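Local coordinates for protein 6-phosphogluconate dehydrogenase (Pseudomonas syringae, PDB 5U5G) that probably reduces (2-oxopropyl)phosphonic acid with an NADP cofactor at a late stage of fosfomycin biosynthesis, at residues V61-T66 against R150-V155; Q15-R20 against G133-I138; E144-I149 against A158-V163; A54-A59 against R81-C86. All blocks are in the same frame, centred on the assembly; numbering follows the deposited sequence.

Contact 1. Residues V61-T66 against R150-V155. With NAP (NADP nicotinamide-adenine-dinucleotide phosphate), chain E.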
# COMPACT_ATOMS: atom_id res chain seq x y z
N VAL A 61 -12.84 -22.18 25.95
CA VAL A 61 -12.06 -21.44 24.96
C VAL A 61 -12.19 -19.96 25.29
O VAL A 61 -13.30 -19.46 25.51
CB VAL A 61 -12.54 -21.69 23.52
CG1 VAL A 61 -11.65 -20.92 22.54
CG2 VAL A 61 -12.53 -23.17 23.19
N LEU A 62 -11.04 -19.27 25.36
CA LEU A 62 -10.99 -17.84 25.67
C LEU A 62 -10.19 -17.09 24.62
O LEU A 62 -9.19 -17.62 24.10
CB LEU A 62 -10.35 -17.55 27.04
CG LEU A 62 -10.66 -18.39 28.27
CD1 LEU A 62 -9.88 -17.84 29.44
CD2 LEU A 62 -12.13 -18.35 28.58
N PHE A 63 -10.62 -15.87 24.31
CA PHE A 63 -9.83 -14.94 23.51
C PHE A 63 -9.21 -13.89 24.42
O PHE A 63 -9.79 -13.49 25.43
CB PHE A 63 -10.68 -14.25 22.44
CG PHE A 63 -11.25 -15.17 21.40
CD1 PHE A 63 -10.52 -15.48 20.25
CD2 PHE A 63 -12.52 -15.71 21.54
CE1 PHE A 63 -11.03 -16.32 19.28
CE2 PHE A 63 -13.05 -16.56 20.58
CZ PHE A 63 -12.30 -16.87 19.44
N VAL A 64 -8.01 -13.44 24.03
CA VAL A 64 -7.29 -12.37 24.71
C VAL A 64 -6.96 -11.31 23.67
O VAL A 64 -6.42 -11.63 22.60
CB VAL A 64 -5.99 -12.88 25.38
CG1 VAL A 64 -5.22 -11.73 26.03
CG2 VAL A 64 -6.30 -13.97 26.39
N CYS A 65 -7.28 -10.04 23.99
CA CYS A 65 -6.96 -8.95 23.06
C CYS A 65 -6.61 -7.71 23.88
O CYS A 65 -7.43 -6.82 24.13
CB CYS A 65 -8.11 -8.67 22.09
SG CYS A 65 -7.61 -7.55 20.78
N THR A 66 -5.36 -7.66 24.32
CA THR A 66 -4.86 -6.59 25.18
C THR A 66 -3.67 -5.94 24.50
O THR A 66 -3.19 -6.41 23.47
CB THR A 66 -4.46 -7.14 26.56
OG1 THR A 66 -3.36 -8.05 26.41
CG2 THR A 66 -5.64 -7.88 27.22
N ARG A 150 -10.57 -23.00 14.70
CA ARG A 150 -10.73 -22.51 13.34
C ARG A 150 -12.15 -22.05 13.00
O ARG A 150 -12.30 -20.95 12.45
CB ARG A 150 -10.24 -23.60 12.37
CG ARG A 150 -9.59 -23.08 11.11
CD ARG A 150 -10.61 -22.48 10.17
NE ARG A 150 -10.02 -21.84 9.02
CZ ARG A 150 -10.37 -20.62 8.62
NH1 ARG A 150 -11.30 -19.94 9.28
NH2 ARG A 150 -9.81 -20.07 7.55
N PRO A 151 -13.22 -22.80 13.29
CA PRO A 151 -14.56 -22.29 12.98
C PRO A 151 -14.95 -21.06 13.78
O PRO A 151 -15.82 -20.31 13.33
CB PRO A 151 -15.48 -23.48 13.31
CG PRO A 151 -14.60 -24.67 13.26
CD PRO A 151 -13.29 -24.18 13.82
N LEU A 152 -14.35 -20.82 14.94
CA LEU A 152 -14.59 -19.59 15.68
C LEU A 152 -13.97 -18.38 14.98
O LEU A 152 -14.59 -17.31 14.91
CB LEU A 152 -14.03 -19.71 17.10
CG LEU A 152 -14.88 -20.24 18.26
CD1 LEU A 152 -16.02 -21.11 17.79
CD2 LEU A 152 -13.99 -21.02 19.21
N LEU A 153 -12.73 -18.53 14.49
CA LEU A 153 -12.08 -17.44 13.76
C LEU A 153 -12.87 -17.06 12.53
O LEU A 153 -12.91 -15.88 12.14
CB LEU A 153 -10.65 -17.83 13.36
CG LEU A 153 -9.72 -18.28 14.48
CD1 LEU A 153 -8.39 -18.73 13.93
CD2 LEU A 153 -9.55 -17.17 15.51
N GLU A 154 -13.51 -18.05 11.89
CA GLU A 154 -14.32 -17.82 10.70
C GLU A 154 -15.41 -16.79 10.96
O GLU A 154 -15.83 -16.08 10.04
CB GLU A 154 -14.94 -19.14 10.25
CG GLU A 154 -15.76 -19.05 8.97
CD GLU A 154 -14.93 -18.54 7.78
OE1 GLU A 154 -15.42 -17.66 7.05
OE2 GLU A 154 -13.81 -19.06 7.60
N VAL A 155 -15.88 -16.68 12.21
CA VAL A 155 -16.93 -15.72 12.51
C VAL A 155 -16.46 -14.29 12.25
O VAL A 155 -17.25 -13.44 11.84
CB VAL A 155 -17.42 -15.90 13.95
CG1 VAL A 155 -18.45 -14.83 14.31
CG2 VAL A 155 -17.99 -17.29 14.13
PA NAP E . -6.65 -0.45 23.41
O1A NAP E . -5.63 0.48 23.95
O2A NAP E . -7.87 0.08 22.70
O5B NAP E . -7.16 -1.48 24.60
C5B NAP E . -6.01 -2.02 25.21
C4B NAP E . -6.48 -3.21 26.07
O4B NAP E . -5.41 -3.75 26.84
C3B NAP E . -7.63 -2.73 27.03
O3B NAP E . -8.52 -3.78 27.23
C2B NAP E . -6.83 -2.52 28.34
O2B NAP E . -7.53 -2.68 29.47
C1B NAP E . -5.84 -3.74 28.19
N9A NAP E . -4.71 -3.52 29.08
C8A NAP E . -3.56 -2.72 28.88
N7A NAP E . -2.72 -2.73 29.94
C5A NAP E . -3.36 -3.56 30.87
C6A NAP E . -3.02 -3.97 32.17
N6A NAP E . -1.85 -3.56 32.76
N1A NAP E . -3.83 -4.79 32.88
C2A NAP E . -4.98 -5.19 32.26
N3A NAP E . -5.44 -4.89 31.03
C4A NAP E . -4.60 -4.06 30.34
O3 NAP E . -5.68 -1.29 22.38
PN NAP E . -6.43 -1.89 21.10
O1N NAP E . -7.65 -2.65 21.43
O2N NAP E . -6.29 -1.03 19.87
O5D NAP E . -5.32 -3.16 20.65
C5D NAP E . -5.45 -4.26 21.43
C4D NAP E . -4.59 -5.34 20.81
O4D NAP E . -5.02 -5.59 19.45
C3D NAP E . -3.09 -4.83 20.72
O3D NAP E . -2.23 -5.91 20.97
C2D NAP E . -2.97 -4.35 19.29
O2D NAP E . -1.67 -4.47 18.77
C1D NAP E . -3.90 -5.39 18.59
N1N NAP E . -4.41 -4.88 17.33
C2N NAP E . -5.13 -3.65 17.25
C3N NAP E . -5.65 -3.27 16.04
C7N NAP E . -6.43 -2.03 15.93
O7N NAP E . -6.95 -1.66 14.87
N7N NAP E . -6.64 -1.25 17.05
C4N NAP E . -5.52 -4.12 14.80
C5N NAP E . -4.74 -5.34 15.00
C6N NAP E . -4.22 -5.66 16.18
P2B NAP E . -8.44 -1.18 30.05
O1X NAP E . -9.56 -1.21 29.05
O2X NAP E . -8.79 -1.55 31.49
O3X NAP E . -7.36 -0.14 29.85

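Contact 2. Residues Q15-R20 against G133-I138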
# COMPACT_ATOMS: atom_id res chain seq x y z
N GLN A 15 -13.51 -5.02 21.84
CA GLN A 15 -14.93 -4.69 21.72
C GLN A 15 -15.49 -5.05 20.35
O GLN A 15 -16.57 -5.63 20.24
CB GLN A 15 -15.15 -3.19 21.99
CG GLN A 15 -15.10 -2.80 23.47
CD GLN A 15 -15.38 -1.31 23.67
OE1 GLN A 15 -16.45 -0.82 23.29
NE2 GLN A 15 -14.41 -0.58 24.24
N ALA A 16 -14.77 -4.69 19.28
CA ALA A 16 -15.28 -4.93 17.93
C ALA A 16 -15.38 -6.42 17.63
O ALA A 16 -16.38 -6.88 17.06
CB ALA A 16 -14.41 -4.22 16.90
N ILE A 17 -14.36 -7.20 17.99
CA ILE A 17 -14.43 -8.64 17.79
C ILE A 17 -15.57 -9.24 18.63
O ILE A 17 -16.31 -10.11 18.15
CB ILE A 17 -13.07 -9.29 18.09
CG1 ILE A 17 -12.03 -8.76 17.09
CG2 ILE A 17 -13.17 -10.82 18.07
CD1 ILE A 17 -10.65 -9.37 17.22
N CYS A 18 -15.73 -8.78 19.88
CA CYS A 18 -16.85 -9.25 20.69
C CYS A 18 -18.19 -8.96 20.04
O CYS A 18 -19.08 -9.82 20.03
CB CYS A 18 -16.81 -8.62 22.08
SG CYS A 18 -15.71 -9.45 23.20
N ARG A 19 -18.38 -7.74 19.50
CA ARG A 19 -19.64 -7.43 18.83
C ARG A 19 -19.90 -8.40 17.69
O ARG A 19 -21.03 -8.85 17.50
CB ARG A 19 -19.64 -5.98 18.33
CG ARG A 19 -20.23 -5.01 19.33
CD ARG A 19 -19.35 -3.80 19.48
NE ARG A 19 -19.65 -2.79 18.47
CZ ARG A 19 -18.81 -1.82 18.13
NH1 ARG A 19 -17.60 -1.76 18.70
NH2 ARG A 19 -19.14 -0.93 17.20
N ARG A 20 -18.86 -8.72 16.91
CA ARG A 20 -19.04 -9.68 15.82
C ARG A 20 -19.43 -11.06 16.34
O ARG A 20 -20.30 -11.72 15.77
CB ARG A 20 -17.75 -9.74 14.99
CG ARG A 20 -17.87 -10.56 13.73
CD ARG A 20 -18.68 -9.83 12.68
NE ARG A 20 -18.92 -10.67 11.52
CZ ARG A 20 -19.51 -10.27 10.40
NH1 ARG A 20 -19.92 -9.02 10.27
NH2 ARG A 20 -19.67 -11.13 9.40
N GLY A 133 -16.32 -8.65 10.03
CA GLY A 133 -15.93 -10.04 10.06
C GLY A 133 -14.93 -10.44 8.99
O GLY A 133 -14.92 -11.59 8.57
N ILE A 134 -14.09 -9.51 8.53
CA ILE A 134 -13.18 -9.81 7.43
C ILE A 134 -11.73 -9.65 7.85
O ILE A 134 -10.87 -9.35 7.01
CB ILE A 134 -13.47 -8.94 6.20
CG1 ILE A 134 -13.40 -7.45 6.58
CG2 ILE A 134 -14.80 -9.35 5.56
CD1 ILE A 134 -12.88 -6.54 5.49
N LEU A 135 -11.42 -9.84 9.14
CA LEU A 135 -10.03 -9.72 9.57
C LEU A 135 -9.16 -10.78 8.88
O LEU A 135 -9.64 -11.83 8.46
CB LEU A 135 -9.89 -9.88 11.08
CG LEU A 135 -10.42 -8.72 11.93
CD1 LEU A 135 -10.32 -9.04 13.43
CD2 LEU A 135 -9.72 -7.41 11.59
N SER A 136 -7.87 -10.47 8.76
CA SER A 136 -6.88 -11.49 8.44
C SER A 136 -6.21 -11.95 9.72
O SER A 136 -5.82 -11.13 10.56
CB SER A 136 -5.81 -10.95 7.48
OG SER A 136 -6.40 -10.45 6.30
N ALA A 137 -6.07 -13.26 9.88
CA ALA A 137 -5.38 -13.83 11.02
C ALA A 137 -4.10 -14.53 10.57
O ALA A 137 -4.03 -15.07 9.46
CB ALA A 137 -6.29 -14.82 11.77
N ILE A 138 -3.08 -14.47 11.43
CA ILE A 138 -1.86 -15.25 11.30
C ILE A 138 -1.76 -16.12 12.55
O ILE A 138 -1.87 -15.61 13.66
CB ILE A 138 -0.61 -14.35 11.18
CG1 ILE A 138 -0.92 -13.12 10.33
CG2 ILE A 138 0.59 -15.16 10.67
CD1 ILE A 138 0.02 -11.94 10.60

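Contact 3. Residues E144-I149 against A158-V163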
# COMPACT_ATOMS: atom_id res chain seq x y z
N GLU A 144 -4.17 -29.65 16.33
CA GLU A 144 -5.48 -30.06 16.81
C GLU A 144 -6.23 -28.88 17.46
O GLU A 144 -7.41 -28.66 17.17
CB GLU A 144 -5.37 -31.23 17.78
CG GLU A 144 -6.74 -31.74 18.20
CD GLU A 144 -6.74 -32.62 19.45
OE1 GLU A 144 -5.86 -32.46 20.32
OE2 GLU A 144 -7.67 -33.44 19.55
N ALA A 145 -5.55 -28.12 18.32
CA ALA A 145 -6.17 -26.93 18.89
C ALA A 145 -6.56 -25.93 17.80
O ALA A 145 -7.65 -25.34 17.86
CB ALA A 145 -5.23 -26.28 19.90
N TYR A 146 -5.69 -25.73 16.81
CA TYR A 146 -6.05 -24.86 15.69
C TYR A 146 -7.33 -25.33 15.02
O TYR A 146 -8.26 -24.55 14.81
CB TYR A 146 -4.89 -24.81 14.69
CG TYR A 146 -5.23 -24.08 13.41
CD1 TYR A 146 -5.68 -22.76 13.43
CD2 TYR A 146 -5.09 -24.70 12.17
CE1 TYR A 146 -5.99 -22.09 12.27
CE2 TYR A 146 -5.38 -24.03 11.00
CZ TYR A 146 -5.84 -22.73 11.06
OH TYR A 146 -6.14 -22.05 9.90
N GLY A 147 -7.39 -26.63 14.68
CA GLY A 147 -8.60 -27.15 14.06
C GLY A 147 -9.85 -26.94 14.89
O GLY A 147 -10.94 -26.77 14.33
N LEU A 148 -9.72 -26.95 16.21
CA LEU A 148 -10.91 -26.80 17.06
C LEU A 148 -11.41 -25.36 17.05
O LEU A 148 -12.63 -25.13 17.06
CB LEU A 148 -10.60 -27.25 18.48
CG LEU A 148 -10.28 -28.74 18.62
CD1 LEU A 148 -9.85 -29.07 20.03
CD2 LEU A 148 -11.50 -29.55 18.22
N ILE A 149 -10.51 -24.38 17.05
CA ILE A 149 -10.91 -22.98 17.13
C ILE A 149 -11.07 -22.35 15.75
O ILE A 149 -11.67 -21.27 15.64
CB ILE A 149 -9.93 -22.16 17.99
CG1 ILE A 149 -8.50 -22.32 17.48
CG2 ILE A 149 -10.02 -22.58 19.46
CD1 ILE A 149 -8.06 -21.25 16.51
N ALA A 158 -11.73 -13.27 7.43
CA ALA A 158 -11.84 -13.73 6.05
C ALA A 158 -10.64 -14.60 5.65
O ALA A 158 -10.82 -15.68 5.09
CB ALA A 158 -11.97 -12.54 5.10
N THR A 159 -9.43 -14.13 5.92
CA THR A 159 -8.22 -14.87 5.60
C THR A 159 -7.55 -15.33 6.89
O THR A 159 -7.48 -14.58 7.86
CB THR A 159 -7.24 -14.00 4.80
OG1 THR A 159 -7.96 -13.32 3.78
CG2 THR A 159 -6.17 -14.88 4.16
N VAL A 160 -7.08 -16.58 6.88
CA VAL A 160 -6.37 -17.16 8.02
C VAL A 160 -5.13 -17.88 7.49
O VAL A 160 -5.25 -18.83 6.72
CB VAL A 160 -7.26 -18.12 8.83
CG1 VAL A 160 -6.49 -18.74 9.98
CG2 VAL A 160 -8.50 -17.41 9.35
N THR A 161 -3.94 -17.42 7.90
CA THR A 161 -2.67 -18.02 7.47
C THR A 161 -2.09 -18.82 8.63
O THR A 161 -1.64 -18.25 9.63
CB THR A 161 -1.68 -16.96 6.98
OG1 THR A 161 -2.25 -16.21 5.90
CG2 THR A 161 -0.39 -17.62 6.49
N TYR A 162 -2.07 -20.15 8.50
CA TYR A 162 -1.56 -21.03 9.54
C TYR A 162 -0.06 -21.23 9.35
O TYR A 162 0.37 -21.79 8.34
CB TYR A 162 -2.30 -22.37 9.50
CG TYR A 162 -1.92 -23.35 10.58
CD1 TYR A 162 -1.71 -22.93 11.88
CD2 TYR A 162 -1.81 -24.71 10.30
CE1 TYR A 162 -1.38 -23.83 12.88
CE2 TYR A 162 -1.48 -25.62 11.30
CZ TYR A 162 -1.27 -25.18 12.58
OH TYR A 162 -0.93 -26.06 13.57
N VAL A 163 0.73 -20.76 10.31
CA VAL A 163 2.18 -20.95 10.31
C VAL A 163 2.56 -21.57 11.66
O VAL A 163 2.85 -20.85 12.63
CB VAL A 163 2.91 -19.64 10.01
CG1 VAL A 163 2.87 -19.33 8.51
CG2 VAL A 163 2.29 -18.45 10.81

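Contact 4. Residues A54-A59 against R81-C86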
# COMPACT_ATOMS: atom_id res chain seq x y z
N ALA A 54 -13.94 -16.58 37.38
CA ALA A 54 -15.31 -16.68 36.90
C ALA A 54 -15.35 -16.97 35.41
O ALA A 54 -16.20 -17.73 34.94
CB ALA A 54 -16.07 -15.38 37.21
N LEU A 55 -14.45 -16.35 34.65
CA LEU A 55 -14.47 -16.55 33.21
C LEU A 55 -14.13 -18.00 32.86
O LEU A 55 -14.85 -18.64 32.09
CB LEU A 55 -13.52 -15.57 32.53
CG LEU A 55 -13.58 -15.45 31.01
CD1 LEU A 55 -14.92 -14.91 30.56
CD2 LEU A 55 -12.48 -14.52 30.58
N THR A 56 -13.05 -18.52 33.44
CA THR A 56 -12.62 -19.89 33.12
C THR A 56 -13.61 -20.94 33.61
O THR A 56 -13.65 -22.04 33.06
CB THR A 56 -11.24 -20.17 33.72
OG1 THR A 56 -11.23 -19.86 35.12
CG2 THR A 56 -10.14 -19.35 33.01
N ARG A 57 -14.42 -20.63 34.64
CA ARG A 57 -15.46 -21.58 35.04
C ARG A 57 -16.45 -21.79 33.92
O ARG A 57 -16.88 -22.91 33.65
CB ARG A 57 -16.18 -21.08 36.30
CG ARG A 57 -17.25 -22.05 36.83
CD ARG A 57 -18.05 -21.42 37.98
NE ARG A 57 -19.18 -22.24 38.42
CZ ARG A 57 -20.18 -21.80 39.18
NH1 ARG A 57 -20.22 -20.53 39.57
NH2 ARG A 57 -21.16 -22.62 39.53
N ALA A 58 -16.80 -20.70 33.22
CA ALA A 58 -17.84 -20.76 32.20
C ALA A 58 -17.32 -21.23 30.85
O ALA A 58 -18.07 -21.82 30.07
CB ALA A 58 -18.49 -19.38 32.04
N ALA A 59 -16.06 -20.95 30.53
CA ALA A 59 -15.62 -21.06 29.14
C ALA A 59 -14.35 -21.89 29.05
O ALA A 59 -13.41 -21.68 29.81
CB ALA A 59 -15.42 -19.67 28.53
N ARG A 81 -4.71 -16.17 40.61
CA ARG A 81 -5.78 -15.47 39.90
C ARG A 81 -5.64 -15.49 38.38
O ARG A 81 -6.64 -15.33 37.68
CB ARG A 81 -5.87 -14.01 40.36
CG ARG A 81 -6.32 -13.83 41.80
CD ARG A 81 -6.33 -12.35 42.19
NE ARG A 81 -7.66 -11.72 42.09
CZ ARG A 81 -8.09 -11.01 41.04
NH1 ARG A 81 -7.31 -10.84 39.97
NH2 ARG A 81 -9.30 -10.48 41.06
N GLY A 82 -4.44 -15.70 37.85
CA GLY A 82 -4.21 -15.54 36.43
C GLY A 82 -4.63 -16.75 35.62
O GLY A 82 -5.08 -17.77 36.14
N LEU A 83 -4.44 -16.62 34.30
CA LEU A 83 -4.91 -17.64 33.36
C LEU A 83 -4.22 -18.98 33.59
O LEU A 83 -4.89 -20.01 33.70
CB LEU A 83 -4.70 -17.17 31.92
CG LEU A 83 -5.76 -16.23 31.34
CD1 LEU A 83 -5.38 -15.73 29.96
CD2 LEU A 83 -7.10 -16.92 31.29
N LEU A 84 -2.89 -18.99 33.67
CA LEU A 84 -2.17 -20.25 33.81
C LEU A 84 -2.60 -21.00 35.06
O LEU A 84 -2.61 -22.23 35.08
CB LEU A 84 -0.65 -20.02 33.80
CG LEU A 84 -0.06 -19.57 32.46
CD1 LEU A 84 1.27 -18.88 32.65
CD2 LEU A 84 0.10 -20.73 31.48
N ALA A 85 -2.99 -20.28 36.11
CA ALA A 85 -3.45 -20.91 37.34
C ALA A 85 -4.87 -21.47 37.23
O ALA A 85 -5.22 -22.37 38.00
CB ALA A 85 -3.37 -19.91 38.50
N CYS A 86 -5.68 -20.98 36.29
CA CYS A 86 -7.09 -21.34 36.22
C CYS A 86 -7.43 -22.26 35.06
O CYS A 86 -8.57 -22.75 34.99
CB CYS A 86 -7.96 -20.08 36.11
SG CYS A 86 -7.77 -18.92 37.45

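Contact 1. Residues V61-T66 against R150-V155
F63 projects from strand 61-64 so that its ring edge faces the helix, and that edge carries most of the close packing. Two neighbouring ring atoms find different leucines at ordinary apolar distances: CZ lies 4.1 Å from L152 CB, and CE1 lies 4.1 Å from L153 CD2. Both partners sit near the plane of the ring, which identifies an edge-on approach rather than a leucine lying over a face. The F63 chi1 of -65° sets CG opposite the carbonyl carbon, and this carries the ring toward helix 143-156. Two residues earlier, on the same face of the strand, V61 adds CG1, which meets L152 CD2 at 4.1 Å, so L152 is touched at both its root and one branch. The segment axes stay 11.4 Å apart and cross at -46°, a gap bridged by side chains alone.

The outer side of the helix is different in kind. P151 and E154 are exposed, and the carboxylate of E154 closes a salt bridge one turn back along the helix, its OE2 lying 3.1 Å from R150 NH1. Beyond the strand the chain reaches the cofactor: T66 O accepts a hydrogen bond from NAP O3D at 2.7 Å, and C65 SG comes within 3.5 Å of NAP O4D. This is the cofactor end of a Rossmann-type strand.

Within the sheet, strand 61-64 runs between parallel strands 5-8 and 92-95. Helix 143-156 lies on the face bearing V61 and F63, with L153 also touching V94, while L62 and V64 meet L83 of helix 83-86 beyond the other face.

Contact 2. Residues Q15-R20 against G133-I138
G133 and R20 bury the most surface here, and they meet as a flat cation laid over bare backbone. The guanidinium of R20 presents one face to the glycine: NE stands 3.4 Å from G133 CA, and CZ stands 3.6 Å from G133 N. That nitrogen lies 3.4 Å above the guanidinium plane, displaced toward the rim, so the contact is face-on but not centred. R20 gets there by extending CG away from its own backbone N (chi1 -172°) and then bending at chi2 (73°). G133, with a phi of 70°, ends the preceding helix in a Schellman motif, and having no side chain it lets the flat group settle directly on the main chain.

The guanidinium's N-H groups are held from elsewhere. NH1 bonds to L131 O and NE to V155 O, two carbonyls near the ends of helices 126-131 and 143-156. These bonds fix the rotation of the guanidinium, and the carbonyl-rich helix ends would be expected to suit its positive charge.

L135, next in buried surface, supplies the apolar half. Its CD1 meets I17 CD1 at 3.8 Å and I17 CG1 at 4.0 Å, with the two side chains crossing at about a right angle. The side chain of L135 is also about 5 Å from the bound (2-oxopropyl)phosphonic acid, placing this packing close to the ligand site.

Helix 12-23 thus rests against strand 135-139, which lies between antiparallel 117-124 and parallel 157-162. A130 of helix 126-131 also touches I17, while F156 of helix 143-156 packs on I17, R20 and L135.

Contact 3. Residues E144-I149 against A158-V163
Y146 and Y162 stack face to face across a beta-alpha-beta unit in which strand 135-139, helix 143-156 and strand 157-162 follow one another, the two strands parallel and adjacent in the sheet. The ring centroids are 4.1 Å apart and the planes are inclined by only 14°, evidence for a nearly parallel, slightly offset stack.

Following Y146 outward from the helix shows how the overlap is built. Its chi1 of 172° sets CG opposite the backbone N and sends the ring toward the strand. CB begins at the rim of the partner, 4.1 Å from Y162 CE1, and CG comes to 3.9 Å of that same atom. CD2 then passes over the middle of the Y162 ring, 3.6 Å above its plane. Further along, CE2 has reached the partner's root, 3.6 Å from Y162 CG, and CZ lies 3.9 Å from Y162 CB. The two side chains thus run antiparallel, each ring ending near the base of the other. At its far end Y162 has its own anchor, a hydrogen bond from OH to G141 O.

Strand 157-162 is the outermost strand of the sheet within the chain. Its T159 and T161, pointing the other way, pack on S210 and D206 of the second subunit, so the stack covers the face of this strand turned from the dimer partner.

On the other side of the Y146 ring, near its plane, CE1 is 4.1 Å from V160 CG1. The hydroxyl oxygen OH comes to 3.3 Å of the same V160 CG1, a methyl group rather than a polar partner.

Contact 4. Residues A54-A59 against R81-C86
T56 meets C86 and L83, and the contacts between the two segments are of the van der Waals kind. The closest is T56 OG1 to C86 CB at 3.4 Å, a hydroxyl oxygen against a methylene carbon. The methyl branch joins in, with T56 CG2 at 3.9 Å from C86 CB and, more loosely, at 4.3 Å from L83 CD2. L83 reaches this methyl with the end of its side chain, while C86 points its CB toward the threonine.

Hydrogen bonding occurs within each element. A chi1 of 53° places T56 OG1 between its backbone N and carbonyl carbon, where it bonds back chiefly to I52 O, with V53 O a second, shared or alternative acceptor. On the other side, C86 N donates to L83 O at 2.9 Å, while the other bonds of this short helical turn are weak.

Apolar packing continues beneath: L62 of strand 61-64 touches L55, T56 and L83 alike, so helices 52-58 and 83-86 share a floor on the sheet.

With its hydroxyl bonded within its own helix, T56 offers only van der Waals contact, from OG1 as well as CG2, and the two helices are joined here by shape rather than by a polar link.

How the contacts relate
All four contacts belong to the NADP-binding domain and surround one mixed sheet. The centres of contacts 1 and 2 are about 8 Å apart, of 1 and 3 about 10 Å; that of contact 4 is about 16 Å from contact 1 and about 23 Å from the others. Contacts 1 and 3 share helix 143-156. Contacts 2 and 3 use the neighbouring strands 135-139 and 157-162, joined by backbone hydrogen bonds, and both touch the second subunit. Along the chain, contact 4 closes first and falls between the two segments of contact 2, whereas contact 3 opens after contact 2 has closed. The series thus runs from the outlying helices of contact 4, through the cofactor strand, to the dimer side.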